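Local coordinates for anti-sigma-I factor RsgI3 (Clostridium thermocellum, PDB 6QE7), which probably holds the sigma factor SigI3 inactive until its extracellular tandem PA14 domains, which bind pectin, sense polysaccharide outside the cell, at residues V54-S59 against I97-G102; Y62-V67 against A120-S125; R73-G78 against K108-Q113. All coordinates share one frame; numbering follows the deposited sequence.

All three contacts lie in the first PA14 domain of the tandem and share its beta-sandwich. Interaction 1 is a surface contact at one end, where a loop meets the end of strand 91-99 and the turn after it. Interactions 2 and 3 are antiparallel strand pairs, one in each sheet, and both are partly buried. Their inward side chains meet: Leu-74 of interaction 3 packs on Phe-64 and Leu-122 of interaction 2. Interaction 1 joins interaction 2 through strands 91-99 and 60-69, neighbours in one sheet. The chemistry follows the place. Interaction 1 has a proline contact and two hydrogen bonds, one to a serine hydroxyl. Interaction 2 is aromatic with a hydroxyl pair. Interaction 3 adds a cation-pi contact and reaches a calcium ion.

Interaction 1: V54-S59 against I97-G102; sequences VEPRYS and IYLEAG
Pro-56 packs against Leu-99 where a loop meets the end of strand 91-99 and the turn after it, at one end of the PA14 beta-sandwich. Residues 54-59 lead from strand 53-54 into strand 60-69.

The apolar part is small. Pro-56 CG lies 3.7 Å from Leu-99 CB, and the two side chains cross at about a right angle. The same CG also sits against the carbonyl oxygen of Glu-100. Tyr-62 and Tyr-105 touch both Pro-56 and Leu-99, which joins this patch to both sheets.

Two hydrogen bonds tie the two segments. Gly-102 N gives a nearly straight bond to Pro-56 O, 3.0 Å long and 171° at the hydrogen. Ala-101 N donates to Ser-59 OG at 3.0 Å, with a more bent angle of 144°. Ser-59 OG stands beside its own backbone N (chi1 -64°), where it meets this N-H. Tyr-58 O is also near Ala-101 N, but at an angle too poor for a bond.

The charged groups work mainly beyond the contact. The carboxylate of Glu-55 lies over Gly-102, while its OE1 forms a salt bridge with Lys-104. Arg-57 NH1 forms a salt bridge with Glu-132 outside the contact.

Close van der Waals and C-H contacts complete the meeting. Ala-101 CB touches Arg-57 O, and Ser-59 CA makes a bent C-H...O contact with Leu-99 O at 3.1 Å.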
loop_
_atom_site.group_PDB
_atom_site.type_symbol
_atom_site.label_atom_id
_atom_site.label_comp_id
_atom_site.label_asym_id
_atom_site.label_seq_id
_atom_site.Cartn_x
_atom_site.Cartn_y
_atom_site.Cartn_z
ATOM N N VAL A 54 -12.312 22.961 -4.262
ATOM C CA VAL A 54 -13.438 23.541 -3.502
ATOM C C VAL A 54 -13.515 25.035 -3.881
ATOM O O VAL A 54 -12.432 25.608 -4.221
ATOM C CB VAL A 54 -13.290 23.290 -2.003
ATOM C CG1 VAL A 54 -12.028 23.918 -1.421
ATOM C CG2 VAL A 54 -14.491 23.750 -1.219
ATOM N N GLU A 55 -14.747 25.593 -3.937
ATOM C CA GLU A 55 -15.044 27.011 -4.328
ATOM C C GLU A 55 -15.874 27.676 -3.247
ATOM O O GLU A 55 -17.069 27.446 -3.112
ATOM C CB GLU A 55 -15.717 27.095 -5.677
ATOM C CG GLU A 55 -16.359 28.442 -5.963
ATOM C CD GLU A 55 -16.678 28.628 -7.434
ATOM O OE1 GLU A 55 -16.116 27.846 -8.257
ATOM O OE2 GLU A 55 -17.484 29.547 -7.762
ATOM N N PRO A 56 -15.265 28.458 -2.343
ATOM C CA PRO A 56 -16.061 29.099 -1.317
ATOM C C PRO A 56 -17.034 30.115 -1.963
ATOM O O PRO A 56 -16.816 30.585 -3.102
ATOM C CB PRO A 56 -15.018 29.792 -0.430
ATOM C CG PRO A 56 -13.872 30.018 -1.377
ATOM C CD PRO A 56 -13.841 28.842 -2.310
ATOM N N ARG A 57 -18.137 30.388 -1.260
ATOM C CA ARG A 57 -19.133 31.376 -1.775
ATOM C C ARG A 57 -18.695 32.802 -1.374
ATOM O O ARG A 57 -19.016 33.726 -2.159
ATOM C CB ARG A 57 -20.523 31.066 -1.211
ATOM C CG ARG A 57 -21.077 29.676 -1.512
ATOM C CD ARG A 57 -22.143 29.388 -0.461
ATOM N NE ARG A 57 -23.124 28.402 -0.885
ATOM C CZ ARG A 57 -23.322 27.200 -0.305
ATOM N NH1 ARG A 57 -22.621 26.819 0.758
ATOM N NH2 ARG A 57 -24.247 26.378 -0.791
ATOM N N TYR A 58 -18.023 32.958 -0.209
ATOM C CA TYR A 58 -17.653 34.239 0.448
ATOM C C TYR A 58 -16.126 34.419 0.579
ATOM O O TYR A 58 -15.402 33.405 0.690
ATOM C CB TYR A 58 -18.313 34.236 1.810
ATOM C CG TYR A 58 -19.768 33.828 1.810
ATOM C CD1 TYR A 58 -20.746 34.565 1.156
ATOM C CD2 TYR A 58 -20.175 32.707 2.514
ATOM C CE1 TYR A 58 -22.080 34.181 1.188
ATOM C CE2 TYR A 58 -21.506 32.335 2.589
ATOM C CZ TYR A 58 -22.463 33.075 1.919
ATOM O OH TYR A 58 -23.756 32.641 2.002
ATOM N N SER A 59 -15.599 35.659 0.506
ATOM C CA SER A 59 -14.171 35.980 0.840
ATOM C C SER A 59 -14.086 36.123 2.368
ATOM O O SER A 59 -14.443 37.194 2.877
ATOM C CB SER A 59 -13.667 37.213 0.166
ATOM O OG SER A 59 -13.645 37.031 -1.239
ATOM N N ILE A 97 -8.455 28.884 7.419
ATOM C CA ILE A 97 -7.660 29.377 6.284
ATOM C C ILE A 97 -8.529 30.462 5.648
ATOM O O ILE A 97 -9.765 30.329 5.644
ATOM C CB ILE A 97 -7.341 28.217 5.322
ATOM C CG1 ILE A 97 -6.536 28.706 4.137
ATOM C CG2 ILE A 97 -8.622 27.551 4.840
ATOM C CD1 ILE A 97 -5.709 27.623 3.415
ATOM N N TYR A 98 -7.913 31.479 5.078
ATOM C CA TYR A 98 -8.659 32.598 4.491
ATOM C C TYR A 98 -8.804 32.298 3.017
ATOM O O TYR A 98 -7.780 32.055 2.360
ATOM C CB TYR A 98 -7.997 33.952 4.744
ATOM C CG TYR A 98 -8.723 35.116 4.125
ATOM C CD1 TYR A 98 -8.522 35.411 2.791
ATOM C CD2 TYR A 98 -9.647 35.872 4.826
ATOM C CE1 TYR A 98 -9.207 36.440 2.159
ATOM C CE2 TYR A 98 -10.318 36.932 4.216
ATOM C CZ TYR A 98 -10.123 37.200 2.863
ATOM O OH TYR A 98 -10.716 38.239 2.168
ATOM N N LEU A 99 -10.054 32.314 2.516
ATOM C CA LEU A 99 -10.303 32.113 1.063
ATOM C C LEU A 99 -11.148 33.276 0.507
ATOM O O LEU A 99 -11.914 33.940 1.291
ATOM C CB LEU A 99 -10.994 30.753 0.861
ATOM C CG LEU A 99 -10.343 29.563 1.581
ATOM C CD1 LEU A 99 -11.320 28.422 1.620
ATOM C CD2 LEU A 99 -9.049 29.160 0.871
ATOM N N GLU A 100 -11.049 33.386 -0.808
ATOM C CA GLU A 100 -11.674 34.358 -1.722
ATOM C C GLU A 100 -12.854 33.719 -2.500
ATOM O O GLU A 100 -12.641 32.739 -3.269
ATOM C CB GLU A 100 -10.595 34.835 -2.689
ATOM C CG GLU A 100 -9.450 35.560 -2.022
ATOM C CD GLU A 100 -8.699 36.342 -3.088
ATOM O OE1 GLU A 100 -9.332 37.247 -3.754
ATOM O OE2 GLU A 100 -7.530 36.003 -3.323
ATOM N N ALA A 101 -14.041 34.292 -2.322
ATOM C CA ALA A 101 -15.297 33.981 -3.040
ATOM C C ALA A 101 -15.017 33.671 -4.515
ATOM O O ALA A 101 -14.375 34.459 -5.184
ATOM C CB ALA A 101 -16.209 35.172 -2.885
ATOM N N GLY A 102 -15.466 32.510 -4.998
ATOM C CA GLY A 102 -15.474 32.173 -6.433
ATOM C C GLY A 102 -14.170 31.622 -6.968
ATOM O O GLY A 102 -14.150 31.152 -8.131
#

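Interaction 2: Y62-V67 against A120-S125; sequences YTFYTV and AKLMWS
Tyr-62 lays its ring beside the six-membered ring of Trp-124. The planes are 28° apart and slid well past each other, with centroids 5.1 Å apart. Tyr-62 CE2 sits over one face of the indole, toward its rim. Phe-64 CZ approaches the indole edge, and Trp-124 CB covers one face of the Phe-64 ring.

These residues belong to an antiparallel strand pair of the PA14 sandwich. Thr-63, Tyr-65 and Val-67 each form two backbone hydrogen bonds, with Ser-125, Met-123 and Lys-121 respectively. Phe-64 and Leu-122 face the other sheet and meet Leu-74 there.

On the other face, Val-67 CG2 touches Met-123 CE at 3.6 Å. The Tyr-65 ring turns its edge to strand 120-125, and Thr-63 CG2 lies over one face, toward the rim. Tyr-65 OH and Ser-125 OG are 2.5 Å apart, shorter than usual, so the exact length is doubtful; either could donate. Lys-131 adds a cation-pi contact to this ring.

Tyr-62 is buried beside Trp-124 at the end of the strand pair, its OH bonded to Tyr-58 N. On the inward face Phe-64, Leu-122 and Trp-124 make an apolar grip, though Trp-124 NE1 bonds to Glu-132. Outside, the hydroxyl pair, its length taken with caution, probably adds a polar tie.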
loop_
_atom_site.group_PDB
_atom_site.type_symbol
_atom_site.label_atom_id
_atom_site.label_comp_id
_atom_site.label_asym_id
_atom_site.label_seq_id
_atom_site.Cartn_x
_atom_site.Cartn_y
_atom_site.Cartn_z
ATOM N N TYR A 62 -12.539 30.784 6.530
ATOM C CA TYR A 62 -13.250 29.484 6.588
ATOM C C TYR A 62 -12.639 28.633 7.677
ATOM O O TYR A 62 -11.420 28.658 7.902
ATOM C CB TYR A 62 -13.256 28.790 5.236
ATOM C CG TYR A 62 -14.302 29.316 4.294
ATOM C CD1 TYR A 62 -14.027 30.367 3.426
ATOM C CD2 TYR A 62 -15.581 28.770 4.294
ATOM C CE1 TYR A 62 -14.995 30.834 2.554
ATOM C CE2 TYR A 62 -16.566 29.258 3.463
ATOM C CZ TYR A 62 -16.262 30.269 2.571
ATOM O OH TYR A 62 -17.230 30.723 1.732
ATOM N N THR A 63 -13.499 27.901 8.366
ATOM C CA THR A 63 -13.147 26.729 9.189
ATOM C C THR A 63 -13.526 25.499 8.355
ATOM O O THR A 63 -14.682 25.458 7.878
ATOM C CB THR A 63 -13.792 26.820 10.576
ATOM O OG1 THR A 63 -13.419 28.077 11.147
ATOM C CG2 THR A 63 -13.439 25.659 11.500
ATOM N N PHE A 64 -12.576 24.588 8.094
ATOM C CA PHE A 64 -12.836 23.195 7.635
ATOM C C PHE A 64 -12.859 22.275 8.849
ATOM O O PHE A 64 -12.081 22.427 9.873
ATOM C CB PHE A 64 -11.783 22.719 6.645
ATOM C CG PHE A 64 -11.930 23.450 5.374
ATOM C CD1 PHE A 64 -11.479 24.754 5.269
ATOM C CD2 PHE A 64 -12.639 22.913 4.337
ATOM C CE1 PHE A 64 -11.634 25.450 4.088
ATOM C CE2 PHE A 64 -12.761 23.602 3.147
ATOM C CZ PHE A 64 -12.275 24.873 3.031
ATOM N N TYR A 65 -13.832 21.377 8.817
ATOM C CA TYR A 65 -13.993 20.318 9.843
ATOM C C TYR A 65 -14.056 18.956 9.137
ATOM O O TYR A 65 -14.716 18.823 8.098
ATOM C CB TYR A 65 -15.281 20.433 10.651
ATOM C CG TYR A 65 -15.716 21.821 11.051
ATOM C CD1 TYR A 65 -16.166 22.755 10.115
ATOM C CD2 TYR A 65 -15.677 22.192 12.385
ATOM C CE1 TYR A 65 -16.605 24.012 10.528
ATOM C CE2 TYR A 65 -16.093 23.449 12.799
ATOM C CZ TYR A 65 -16.553 24.362 11.867
ATOM O OH TYR A 65 -16.913 25.612 12.326
ATOM N N THR A 66 -13.427 17.972 9.775
ATOM C CA THR A 66 -13.480 16.541 9.428
ATOM C C THR A 66 -14.057 15.852 10.651
ATOM O O THR A 66 -13.728 16.216 11.756
ATOM C CB THR A 66 -12.103 16.009 9.024
ATOM O OG1 THR A 66 -11.210 16.096 10.143
ATOM C CG2 THR A 66 -11.502 16.746 7.851
ATOM N N VAL A 67 -14.993 14.950 10.437
ATOM C CA VAL A 67 -15.396 14.016 11.511
ATOM C C VAL A 67 -15.161 12.631 10.912
ATOM O O VAL A 67 -15.846 12.304 9.933
ATOM C CB VAL A 67 -16.877 14.217 11.926
ATOM C CG1 VAL A 67 -17.216 13.355 13.119
ATOM C CG2 VAL A 67 -17.163 15.663 12.248
ATOM N N ALA A 120 -16.701 9.134 7.503
ATOM C CA ALA A 120 -15.920 10.286 7.011
ATOM C C ALA A 120 -16.890 11.370 6.545
ATOM O O ALA A 120 -17.738 11.124 5.627
ATOM C CB ALA A 120 -14.968 9.876 5.915
ATOM N N LYS A 121 -16.685 12.543 7.093
ATOM C CA LYS A 121 -17.498 13.757 6.823
ATOM C C LYS A 121 -16.602 14.971 6.795
ATOM O O LYS A 121 -15.723 15.088 7.732
ATOM C CB LYS A 121 -18.489 13.996 7.955
ATOM C CG LYS A 121 -19.465 12.849 8.117
ATOM C CD LYS A 121 -20.380 12.919 9.295
ATOM C CE LYS A 121 -21.093 11.591 9.392
ATOM N NZ LYS A 121 -22.418 11.747 10.003
ATOM N N LEU A 122 -16.830 15.811 5.789
ATOM C CA LEU A 122 -16.102 17.084 5.595
ATOM C C LEU A 122 -17.107 18.239 5.643
ATOM O O LEU A 122 -17.973 18.272 4.783
ATOM C CB LEU A 122 -15.383 17.048 4.246
ATOM C CG LEU A 122 -14.666 18.331 3.849
ATOM C CD1 LEU A 122 -13.567 18.643 4.823
ATOM C CD2 LEU A 122 -14.093 18.240 2.449
ATOM N N MET A 123 -16.911 19.185 6.550
ATOM C CA MET A 123 -17.801 20.341 6.749
ATOM C C MET A 123 -17.003 21.635 6.635
ATOM O O MET A 123 -15.774 21.598 6.522
ATOM C CB MET A 123 -18.454 20.216 8.124
ATOM C CG MET A 123 -19.185 18.932 8.259
ATOM S SD MET A 123 -20.092 18.809 9.727
ATOM C CE MET A 123 -18.865 18.608 11.004
ATOM N N TRP A 124 -17.690 22.762 6.533
ATOM C CA TRP A 124 -17.069 24.095 6.539
ATOM C C TRP A 124 -18.049 25.090 7.170
ATOM O O TRP A 124 -19.210 24.810 7.202
ATOM C CB TRP A 124 -16.628 24.578 5.162
ATOM C CG TRP A 124 -17.696 24.886 4.178
ATOM C CD1 TRP A 124 -19.040 24.677 4.315
ATOM C CD2 TRP A 124 -17.477 25.285 2.826
ATOM N NE1 TRP A 124 -19.663 24.921 3.128
ATOM C CE2 TRP A 124 -18.739 25.348 2.215
ATOM C CE3 TRP A 124 -16.363 25.681 2.104
ATOM C CZ2 TRP A 124 -18.908 25.782 0.915
ATOM C CZ3 TRP A 124 -16.530 26.107 0.807
ATOM C CH2 TRP A 124 -17.794 26.138 0.215
ATOM N N SER A 125 -17.527 26.208 7.624
ATOM C CA SER A 125 -18.232 27.317 8.288
ATOM C C SER A 125 -17.428 28.581 8.006
ATOM O O SER A 125 -16.223 28.460 7.588
ATOM C CB SER A 125 -18.439 27.037 9.756
ATOM O OG SER A 125 -17.252 27.240 10.493
#

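Interaction 3: R73-G78 against K108-Q113; sequences RLWVDG and KMEYYQ. With CA (calcium ion), chain D.
Trp-75 carries the outer part of the Lys-108 chain on one face of its indole. Lys-108 CE lies 3.7 Å from the centroid of the six-membered ring, a CH-pi contact. Lys-108 NZ stands 4.4 Å from the same centroid and only 3° off the ring normal, so the ammonium makes a cation-pi contact. A bend in the lysine chain at chi3 (58°) brings this end over the ring. At the indole edge, in the ring plane, lies Lys-108 O. Glu-110 OE1 also comes to the edge, 3.6 Å from Trp-75 CH2, with the carboxylate steeply inclined to the ring. The negative oxygen at the rim and the positive charge over the face would both suit the charge distribution of the indole.

The backbones form a regular antiparallel ladder. Arg-73 and Glu-110 exchange two hydrogen bonds, as do Trp-75 and Lys-108. Leu-74 and Met-109 form the non-hydrogen-bonded pair between them, with Leu-74 CD1 3.8 Å from Met-109 CB. The charged ends of Arg-73 and Glu-110 have other partners, Asp-83 and Arg-49.

At the end of strand 105-113, Gln-113 OE1 binds a calcium ion at 2.3 Å. Asp-69, Asp-70, Val-115, Ala-117 and two waters complete the site. Gln-113 NE2 is held by Arg-116 O.

Strand 105-113 lies between strands 72-76 and 46-51, and strand 79-84 flanks 72-76. Leu-74 and Met-109 point inward to strand 60-69 of the opposing sheet of the PA14 sandwich.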
loop_
_atom_site.group_PDB
_atom_site.type_symbol
_atom_site.label_atom_id
_atom_site.label_comp_id
_atom_site.label_asym_id
_atom_site.label_seq_id
_atom_site.Cartn_x
_atom_site.Cartn_y
_atom_site.Cartn_z
ATOM N N ARG A 73 -6.221 13.264 6.894
ATOM C CA ARG A 73 -5.390 14.433 6.617
ATOM C C ARG A 73 -6.130 15.319 5.626
ATOM O O ARG A 73 -6.685 14.765 4.639
ATOM C CB ARG A 73 -4.047 13.981 6.018
ATOM C CG ARG A 73 -3.118 13.231 6.957
ATOM C CD ARG A 73 -1.725 13.181 6.310
ATOM N NE ARG A 73 -0.810 12.850 7.390
ATOM C CZ ARG A 73 -0.308 11.656 7.618
ATOM N NH1 ARG A 73 -0.517 10.606 6.794
ATOM N NH2 ARG A 73 0.516 11.589 8.638
ATOM N N LEU A 74 -6.171 16.630 5.883
ATOM C CA LEU A 74 -6.851 17.569 4.951
ATOM C C LEU A 74 -5.892 18.627 4.499
ATOM O O LEU A 74 -5.374 19.345 5.380
ATOM C CB LEU A 74 -8.046 18.257 5.637
ATOM C CG LEU A 74 -8.896 19.152 4.733
ATOM C CD1 LEU A 74 -9.418 18.389 3.547
ATOM C CD2 LEU A 74 -10.061 19.769 5.510
ATOM N N TRP A 75 -5.758 18.752 3.179
ATOM C CA TRP A 75 -5.059 19.865 2.505
ATOM C C TRP A 75 -6.092 20.723 1.808
ATOM O O TRP A 75 -6.933 20.165 1.037
ATOM C CB TRP A 75 -3.983 19.434 1.488
ATOM C CG TRP A 75 -2.850 18.646 2.023
ATOM C CD1 TRP A 75 -1.597 19.091 2.249
ATOM C CD2 TRP A 75 -2.810 17.237 2.286
ATOM N NE1 TRP A 75 -0.817 18.076 2.707
ATOM C CE2 TRP A 75 -1.506 16.917 2.688
ATOM C CE3 TRP A 75 -3.762 16.218 2.282
ATOM C CZ2 TRP A 75 -1.096 15.631 3.036
ATOM C CZ3 TRP A 75 -3.355 14.945 2.609
ATOM C CH2 TRP A 75 -2.048 14.655 3.005
ATOM N N VAL A 76 -5.992 22.030 2.021
ATOM C CA VAL A 76 -6.689 23.054 1.182
ATOM C C VAL A 76 -5.629 24.053 0.683
ATOM O O VAL A 76 -4.821 24.518 1.476
ATOM C CB VAL A 76 -7.813 23.734 1.978
ATOM C CG1 VAL A 76 -8.483 24.852 1.161
ATOM C CG2 VAL A 76 -8.842 22.757 2.508
ATOM N N ASP A 77 -5.561 24.276 -0.614
ATOM C CA ASP A 77 -4.654 25.300 -1.205
ATOM C C ASP A 77 -3.226 24.890 -0.908
ATOM O O ASP A 77 -2.375 25.796 -0.825
ATOM C CB ASP A 77 -4.935 26.692 -0.628
ATOM C CG ASP A 77 -4.336 27.767 -1.504
ATOM O OD1 ASP A 77 -4.161 27.496 -2.753
ATOM O OD2 ASP A 77 -4.036 28.826 -0.946
ATOM N N GLY A 78 -3.016 23.567 -0.782
ATOM C CA GLY A 78 -1.713 22.951 -0.581
ATOM C C GLY A 78 -1.264 23.134 0.836
ATOM O O GLY A 78 -0.236 22.663 1.142
ATOM N N LYS A 108 -7.581 18.065 -0.888
ATOM C CA LYS A 108 -7.270 16.647 -0.819
ATOM C C LYS A 108 -7.556 16.214 0.602
ATOM O O LYS A 108 -7.090 16.848 1.542
ATOM C CB LYS A 108 -5.812 16.384 -1.180
ATOM C CG LYS A 108 -5.380 14.952 -0.847
ATOM C CD LYS A 108 -4.051 14.625 -1.472
ATOM C CE LYS A 108 -2.937 15.588 -1.033
ATOM N NZ LYS A 108 -1.633 15.141 -1.578
ATOM N N MET A 109 -8.388 15.197 0.725
ATOM C CA MET A 109 -8.691 14.606 2.008
ATOM C C MET A 109 -8.347 13.130 1.899
ATOM O O MET A 109 -8.887 12.465 1.021
ATOM C CB MET A 109 -10.158 14.827 2.367
ATOM C CG MET A 109 -10.529 14.104 3.609
ATOM S SD MET A 109 -12.157 14.697 4.233
ATOM C CE MET A 109 -12.508 13.511 5.532
ATOM N N GLU A 110 -7.455 12.684 2.794
ATOM C CA GLU A 110 -7.029 11.269 2.940
ATOM C C GLU A 110 -7.669 10.769 4.205
ATOM O O GLU A 110 -7.770 11.532 5.166
ATOM C CB GLU A 110 -5.495 11.157 2.950
ATOM C CG GLU A 110 -4.946 11.418 1.562
ATOM C CD GLU A 110 -3.427 11.340 1.424
ATOM O OE1 GLU A 110 -2.770 11.204 2.412
ATOM O OE2 GLU A 110 -2.968 11.324 0.308
ATOM N N TYR A 111 -8.171 9.544 4.140
ATOM C CA TYR A 111 -8.973 8.939 5.204
ATOM C C TYR A 111 -8.528 7.497 5.329
ATOM O O TYR A 111 -8.274 6.893 4.258
ATOM C CB TYR A 111 -10.461 9.056 4.798
ATOM C CG TYR A 111 -11.293 8.057 5.546
ATOM C CD1 TYR A 111 -11.661 8.285 6.854
ATOM C CD2 TYR A 111 -11.560 6.826 4.996
ATOM C CE1 TYR A 111 -12.323 7.339 7.603
ATOM C CE2 TYR A 111 -12.230 5.871 5.724
ATOM C CZ TYR A 111 -12.595 6.122 7.023
ATOM O OH TYR A 111 -13.265 5.174 7.707
ATOM N N TYR A 112 -8.604 6.894 6.523
ATOM C CA TYR A 112 -8.531 5.428 6.580
ATOM C C TYR A 112 -9.373 4.949 7.763
ATOM O O TYR A 112 -9.708 5.687 8.691
ATOM C CB TYR A 112 -7.083 4.963 6.699
ATOM C CG TYR A 112 -6.530 5.028 8.101
ATOM C CD1 TYR A 112 -5.988 6.188 8.620
ATOM C CD2 TYR A 112 -6.502 3.899 8.912
ATOM C CE1 TYR A 112 -5.455 6.238 9.912
ATOM C CE2 TYR A 112 -5.929 3.914 10.182
ATOM C CZ TYR A 112 -5.387 5.087 10.694
ATOM O OH TYR A 112 -4.935 5.102 11.976
ATOM N N GLN A 113 -9.816 3.732 7.595
ATOM C CA GLN A 113 -10.450 2.827 8.570
ATOM C C GLN A 113 -9.460 1.737 8.976
ATOM O O GLN A 113 -8.808 1.068 8.082
ATOM C CB GLN A 113 -11.708 2.217 7.922
ATOM C CG GLN A 113 -12.054 0.831 8.482
ATOM C CD GLN A 113 -12.672 0.824 9.846
ATOM O OE1 GLN A 113 -12.341 1.622 10.719
ATOM N NE2 GLN A 113 -13.702 -0.020 10.005
HETATM CA CA CA D . -12.560 2.357 12.841
HETATM O O HOH W 1 -10.910 1.910 14.991
HETATM O O HOH W 2 -13.095 2.693 15.511
#